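Local coordinates for uncharacterized protein (Pyrococcus abyssi, PDB 5IFF), which probably acts as a restriction DNA glycosylase that removes adenine from its recognition sequence, and is captured here as a tetramer on nonspecific double-stranded DNA, at residues A[105-109]-A[153-157]; A[127-131]-A[143-147]. The protein carries 2 engineered substitutions. All coordinates share one frame; numbering follows the deposited sequence.

Interaction 1. Residues A[105-109]-A[153-157]; sequences EDKGI and GYQSM
The carboxylate of E105 reaches across to S156 and is gripped there through a single oxygen, OE2. The hydroxyl provides the main bond, S156 OG donating to E105 OE2 over 2.8 Å. It arrives on the anti side of the carboxylate and 23° out of its plane. S156 N adds a weak second bond to the same E105 OE2, 3.0 Å long and bent to 125° at the hydrogen. Both donors therefore come from one residue. E105 runs extended beyond CG, which carries the carboxylate alongside the strand and lays its CD 3.4 Å from Y154 O.

The remaining contacts gather round the Y154 ring. The CA of G108 sits over one face, offset toward the rim, in a CH-pi contact 3.9 Å from the ring centroid and 25° off the normal. This is the point where the chain leaves the helix, with a positive phi that itself favours glycine; a CB there would also crowd Y154 OH. I109 approaches the ring obliquely, its CD1 lying 3.3 Å from Y154 CD1 and close to CE1 as well. Replacing the tyrosine by an alanine would probably leave G108 CA without the ring face it rests on and open a gap beside the I109 methyl.

The contact fastens the short helix 104-107, and the turn that follows it, to the start of strand 154-163. L145 of the adjoining strand 140-147 touches both E105 and S156, as does S202 from a loop, while the backbone of E105 bonds to A201 at the end of helix 188-201. I109 continues on to Y128 and H147, and the amino group of K107 forms a salt bridge with E116 of the second subunit.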
loop_
_atom_site.group_PDB
_atom_site.type_symbol
_atom_site.label_atom_id
_atom_site.label_comp_id
_atom_site.label_asym_id
_atom_site.label_seq_id
_atom_site.Cartn_x
_atom_site.Cartn_y
_atom_site.Cartn_z
ATOM N N GLU A 105 -27.831 3.592 -7.692
ATOM C CA GLU A 105 -27.631 2.997 -6.353
ATOM C C GLU A 105 -28.920 2.413 -5.752
ATOM O O GLU A 105 -28.849 1.412 -5.047
ATOM C CB GLU A 105 -27.012 4.027 -5.384
ATOM C CG GLU A 105 -25.493 4.183 -5.610
ATOM C CD GLU A 105 -24.790 5.033 -4.554
ATOM O OE1 GLU A 105 -25.364 5.200 -3.440
ATOM O OE2 GLU A 105 -23.686 5.556 -4.851
ATOM N N ASP A 106 -30.090 2.978 -6.066
ATOM C CA ASP A 106 -31.354 2.409 -5.578
ATOM C C ASP A 106 -31.622 0.963 -6.054
ATOM O O ASP A 106 -32.348 0.212 -5.392
ATOM C CB ASP A 106 -32.545 3.259 -5.983
ATOM C CG ASP A 106 -32.480 4.703 -5.426
ATOM O OD1 ASP A 106 -31.688 4.979 -4.500
ATOM O OD2 ASP A 106 -33.237 5.558 -5.940
ATOM N N LYS A 107 -31.053 0.595 -7.194
ATOM C CA LYS A 107 -31.286 -0.701 -7.798
ATOM C C LYS A 107 -30.545 -1.768 -7.035
ATOM O O LYS A 107 -31.068 -2.848 -6.787
ATOM C CB LYS A 107 -30.845 -0.706 -9.259
ATOM C CG LYS A 107 -31.821 -0.038 -10.173
ATOM C CD LYS A 107 -31.280 0.075 -11.581
ATOM C CE LYS A 107 -31.773 -1.077 -12.440
ATOM N NZ LYS A 107 -33.241 -0.990 -12.720
ATOM N N GLY A 108 -29.323 -1.452 -6.657
ATOM C CA GLY A 108 -28.528 -2.354 -5.846
ATOM C C GLY A 108 -28.103 -3.578 -6.631
ATOM O O GLY A 108 -28.054 -3.560 -7.859
ATOM N N ILE A 109 -27.833 -4.651 -5.896
ATOM C CA ILE A 109 -27.323 -5.905 -6.431
ATOM C C ILE A 109 -28.230 -7.055 -6.004
ATOM O O ILE A 109 -28.558 -7.155 -4.828
ATOM C CB ILE A 109 -25.897 -6.125 -5.922
ATOM C CG1 ILE A 109 -24.962 -5.110 -6.593
ATOM C CG2 ILE A 109 -25.451 -7.546 -6.151
ATOM C CD1 ILE A 109 -23.911 -4.474 -5.683
ATOM N N GLY A 153 -23.628 -0.361 2.181
ATOM C CA GLY A 153 -24.143 0.167 0.920
ATOM C C GLY A 153 -23.447 -0.166 -0.407
ATOM O O GLY A 153 -22.724 -1.167 -0.567
ATOM N N TYR A 154 -23.699 0.692 -1.389
ATOM C CA TYR A 154 -23.067 0.579 -2.691
ATOM C C TYR A 154 -22.395 1.908 -3.031
ATOM O O TYR A 154 -22.840 2.975 -2.601
ATOM C CB TYR A 154 -24.086 0.204 -3.769
ATOM C CG TYR A 154 -25.050 -0.886 -3.361
ATOM C CD1 TYR A 154 -24.654 -2.222 -3.344
ATOM C CD2 TYR A 154 -26.362 -0.582 -2.988
ATOM C CE1 TYR A 154 -25.536 -3.233 -2.975
ATOM C CE2 TYR A 154 -27.256 -1.595 -2.612
ATOM C CZ TYR A 154 -26.833 -2.920 -2.610
ATOM O OH TYR A 154 -27.703 -3.931 -2.240
ATOM N N GLN A 155 -21.300 1.841 -3.767
ATOM C CA GLN A 155 -20.662 3.050 -4.231
ATOM C C GLN A 155 -20.905 3.110 -5.740
ATOM O O GLN A 155 -20.695 2.112 -6.417
ATOM C CB GLN A 155 -19.178 3.015 -3.915
ATOM C CG GLN A 155 -18.566 4.324 -3.532
ATOM C CD GLN A 155 -17.221 4.122 -2.870
ATOM O OE1 GLN A 155 -16.346 3.438 -3.411
ATOM N NE2 GLN A 155 -17.056 4.692 -1.683
ATOM N N SER A 156 -21.332 4.246 -6.275
ATOM C CA SER A 156 -21.476 4.319 -7.732
ATOM C C SER A 156 -20.239 4.955 -8.326
ATOM O O SER A 156 -19.702 5.901 -7.756
ATOM C CB SER A 156 -22.735 5.112 -8.132
ATOM O OG SER A 156 -22.753 6.306 -7.351
ATOM N N MET A 157 -19.782 4.475 -9.491
ATOM C CA MET A 157 -18.617 5.103 -10.122
ATOM C C MET A 157 -18.959 5.451 -11.554
ATOM O O MET A 157 -19.609 4.673 -12.225
ATOM C CB MET A 157 -17.394 4.172 -10.095
ATOM C CG MET A 157 -16.890 3.862 -8.616
ATOM S SD MET A 157 -15.123 3.537 -8.551
ATOM C CE MET A 157 -15.033 2.061 -9.557
#

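Interaction 2. Residues A[127-131]-A[143-147]; sequences VYPVA and IVLKH
A131 and I143 form an antiparallel hydrogen-bonded pair, with A131 N to I143 O at 3.0 Å and I143 N to A131 O at 2.7 Å, on strands whose directions differ by 154°; V130 CA adds a CA-H...O contact to I143 O. Away from this pair the strands draw apart, until the CA atoms of Y128 and L145 are 6.9 Å from each other. A water spans the widening gap, donating to P129 O at 2.8 Å and accepting from L145 N at 2.7 Å, so that both backbone groups are satisfied without bonding directly.

Among the side chains, the CB of A131 meets I143 CD1 at 3.7 Å. V130 and V144 lie side by side and point the same way; with V130 CG1 anti to the backbone N (chi1 175°), both of its methyls come to about the same distance from V144 CG1. P129 and L145 instead cross at about a right angle, ring carbon P129 CG resting 3.5 Å from L145 CD1. At the far end the Y128 and H147 side chains also cross almost perpendicularly, a looser approach in which the Y128 hydroxyl stands off from CE1 and ND1 of the imidazole.

These strands, 121-134 and 140-147, are the two arms of a beta hairpin in the large, curved antiparallel sheet. Y128, V130 and A131 pair with a strand of the second subunit, which carries the sheet across the interface, and I143 packs on V158, one of the residues known to bind adenine, though none is bound to this chain here, consistent with a hairpin that joins the interface with the second subunit to the adenine site.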
loop_
_atom_site.group_PDB
_atom_site.type_symbol
_atom_site.label_atom_id
_atom_site.label_comp_id
_atom_site.label_asym_id
_atom_site.label_seq_id
_atom_site.Cartn_x
_atom_site.Cartn_y
_atom_site.Cartn_z
ATOM N N VAL A 127 -26.040 -10.149 -9.674
ATOM C CA VAL A 127 -26.426 -9.342 -10.828
ATOM C C VAL A 127 -26.261 -7.854 -10.489
ATOM O O VAL A 127 -26.927 -7.353 -9.582
ATOM C CB VAL A 127 -27.896 -9.621 -11.281
ATOM C CG1 VAL A 127 -28.167 -8.997 -12.632
ATOM C CG2 VAL A 127 -28.191 -11.134 -11.330
ATOM N N TYR A 128 -25.336 -7.200 -11.187
ATOM C CA TYR A 128 -24.983 -5.794 -10.959
ATOM C C TYR A 128 -25.555 -4.895 -12.058
ATOM O O TYR A 128 -25.337 -5.156 -13.243
ATOM C CB TYR A 128 -23.473 -5.609 -10.942
ATOM C CG TYR A 128 -22.746 -6.221 -9.783
ATOM C CD1 TYR A 128 -22.599 -7.609 -9.673
ATOM C CD2 TYR A 128 -22.172 -5.418 -8.807
ATOM C CE1 TYR A 128 -21.923 -8.167 -8.603
ATOM C CE2 TYR A 128 -21.490 -5.971 -7.739
ATOM C CZ TYR A 128 -21.367 -7.348 -7.649
ATOM O OH TYR A 128 -20.685 -7.888 -6.590
ATOM N N PRO A 129 -26.258 -3.815 -11.674
ATOM C CA PRO A 129 -26.832 -2.938 -12.700
ATOM C C PRO A 129 -25.759 -2.005 -13.275
ATOM O O PRO A 129 -24.910 -1.495 -12.528
ATOM C CB PRO A 129 -27.901 -2.153 -11.924
ATOM C CG PRO A 129 -27.234 -1.944 -10.585
ATOM C CD PRO A 129 -26.424 -3.249 -10.328
ATOM N N VAL A 130 -25.793 -1.801 -14.588
ATOM C CA VAL A 130 -24.903 -0.880 -15.264
ATOM C C VAL A 130 -25.711 0.109 -16.110
ATOM O O VAL A 130 -26.590 -0.296 -16.861
ATOM C CB VAL A 130 -23.926 -1.657 -16.151
ATOM C CG1 VAL A 130 -23.049 -0.738 -16.973
ATOM C CG2 VAL A 130 -23.056 -2.595 -15.278
ATOM N N ALA A 131 -25.442 1.405 -15.962
ATOM C CA ALA A 131 -26.094 2.392 -16.841
ATOM C C ALA A 131 -25.083 2.798 -17.888
ATOM O O ALA A 131 -23.924 3.064 -17.560
ATOM C CB ALA A 131 -26.579 3.634 -16.044
ATOM N N ILE A 143 -22.024 3.924 -15.777
ATOM C CA ILE A 143 -22.121 4.020 -14.319
ATOM C C ILE A 143 -22.233 2.618 -13.753
ATOM O O ILE A 143 -23.040 1.810 -14.202
ATOM C CB ILE A 143 -23.322 4.863 -13.860
ATOM C CG1 ILE A 143 -23.469 6.099 -14.771
ATOM C CG2 ILE A 143 -23.185 5.266 -12.343
ATOM C CD1 ILE A 143 -24.868 6.675 -14.812
ATOM N N VAL A 144 -21.362 2.288 -12.824
ATOM C CA VAL A 144 -21.381 0.919 -12.296
ATOM C C VAL A 144 -21.409 1.012 -10.772
ATOM O O VAL A 144 -21.212 2.103 -10.212
ATOM C CB VAL A 144 -20.157 0.132 -12.741
ATOM C CG1 VAL A 144 -20.171 -0.047 -14.267
ATOM C CG2 VAL A 144 -18.910 0.893 -12.324
ATOM N N LEU A 145 -21.670 -0.113 -10.128
ATOM C CA LEU A 145 -21.721 -0.174 -8.673
ATOM C C LEU A 145 -20.577 -1.020 -8.142
ATOM O O LEU A 145 -20.126 -1.969 -8.809
ATOM C CB LEU A 145 -23.044 -0.756 -8.186
ATOM C CG LEU A 145 -24.291 0.050 -8.561
ATOM C CD1 LEU A 145 -25.482 -0.604 -7.842
ATOM C CD2 LEU A 145 -24.178 1.549 -8.245
ATOM N N LYS A 146 -20.120 -0.657 -6.944
ATOM C CA LYS A 146 -19.158 -1.448 -6.168
ATOM C C LYS A 146 -19.645 -1.535 -4.717
ATOM O O LYS A 146 -20.270 -0.604 -4.210
ATOM C CB LYS A 146 -17.756 -0.828 -6.240
ATOM C CG LYS A 146 -16.645 -1.729 -5.698
ATOM C CD LYS A 146 -15.418 -1.718 -6.640
ATOM C CE LYS A 146 -14.477 -2.887 -6.375
ATOM N NZ LYS A 146 -13.404 -2.937 -7.404
ATOM N N HIS A 147 -19.405 -2.663 -4.053
ATOM C CA HIS A 147 -19.748 -2.732 -2.639
ATOM C C HIS A 147 -18.893 -1.730 -1.901
ATOM O O HIS A 147 -17.744 -1.498 -2.289
ATOM C CB HIS A 147 -19.554 -4.138 -2.079
ATOM C CG HIS A 147 -20.744 -5.014 -2.280
ATOM N ND1 HIS A 147 -20.720 -6.140 -3.081
ATOM C CD2 HIS A 147 -22.009 -4.919 -1.806
ATOM C CE1 HIS A 147 -21.912 -6.706 -3.075
ATOM N NE2 HIS A 147 -22.715 -5.983 -2.309
HETATM O O HOH W 1 -22.518 -2.389 -11.369
#

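The two contacts lie side by side, their centres about 6 Å apart, and converge on one antiparallel sheet. Along the chain, interaction 2 is nested within the loop closed by interaction 1: helix 104-107 comes first, then the hairpin of strands 121-134 and 140-147, then strand 154-163. The last two strands are sheet neighbours, tied by probable hydrogen bonds from Q155 N to K146 O and from M157 N to V144 O. The 105-109 turn also packs on the hairpin through G108 O against P129 CD and I109 CD1 against Y128 CE2. Together they link the subunit interface to strand 154-163, which carries the adenine-binding V158.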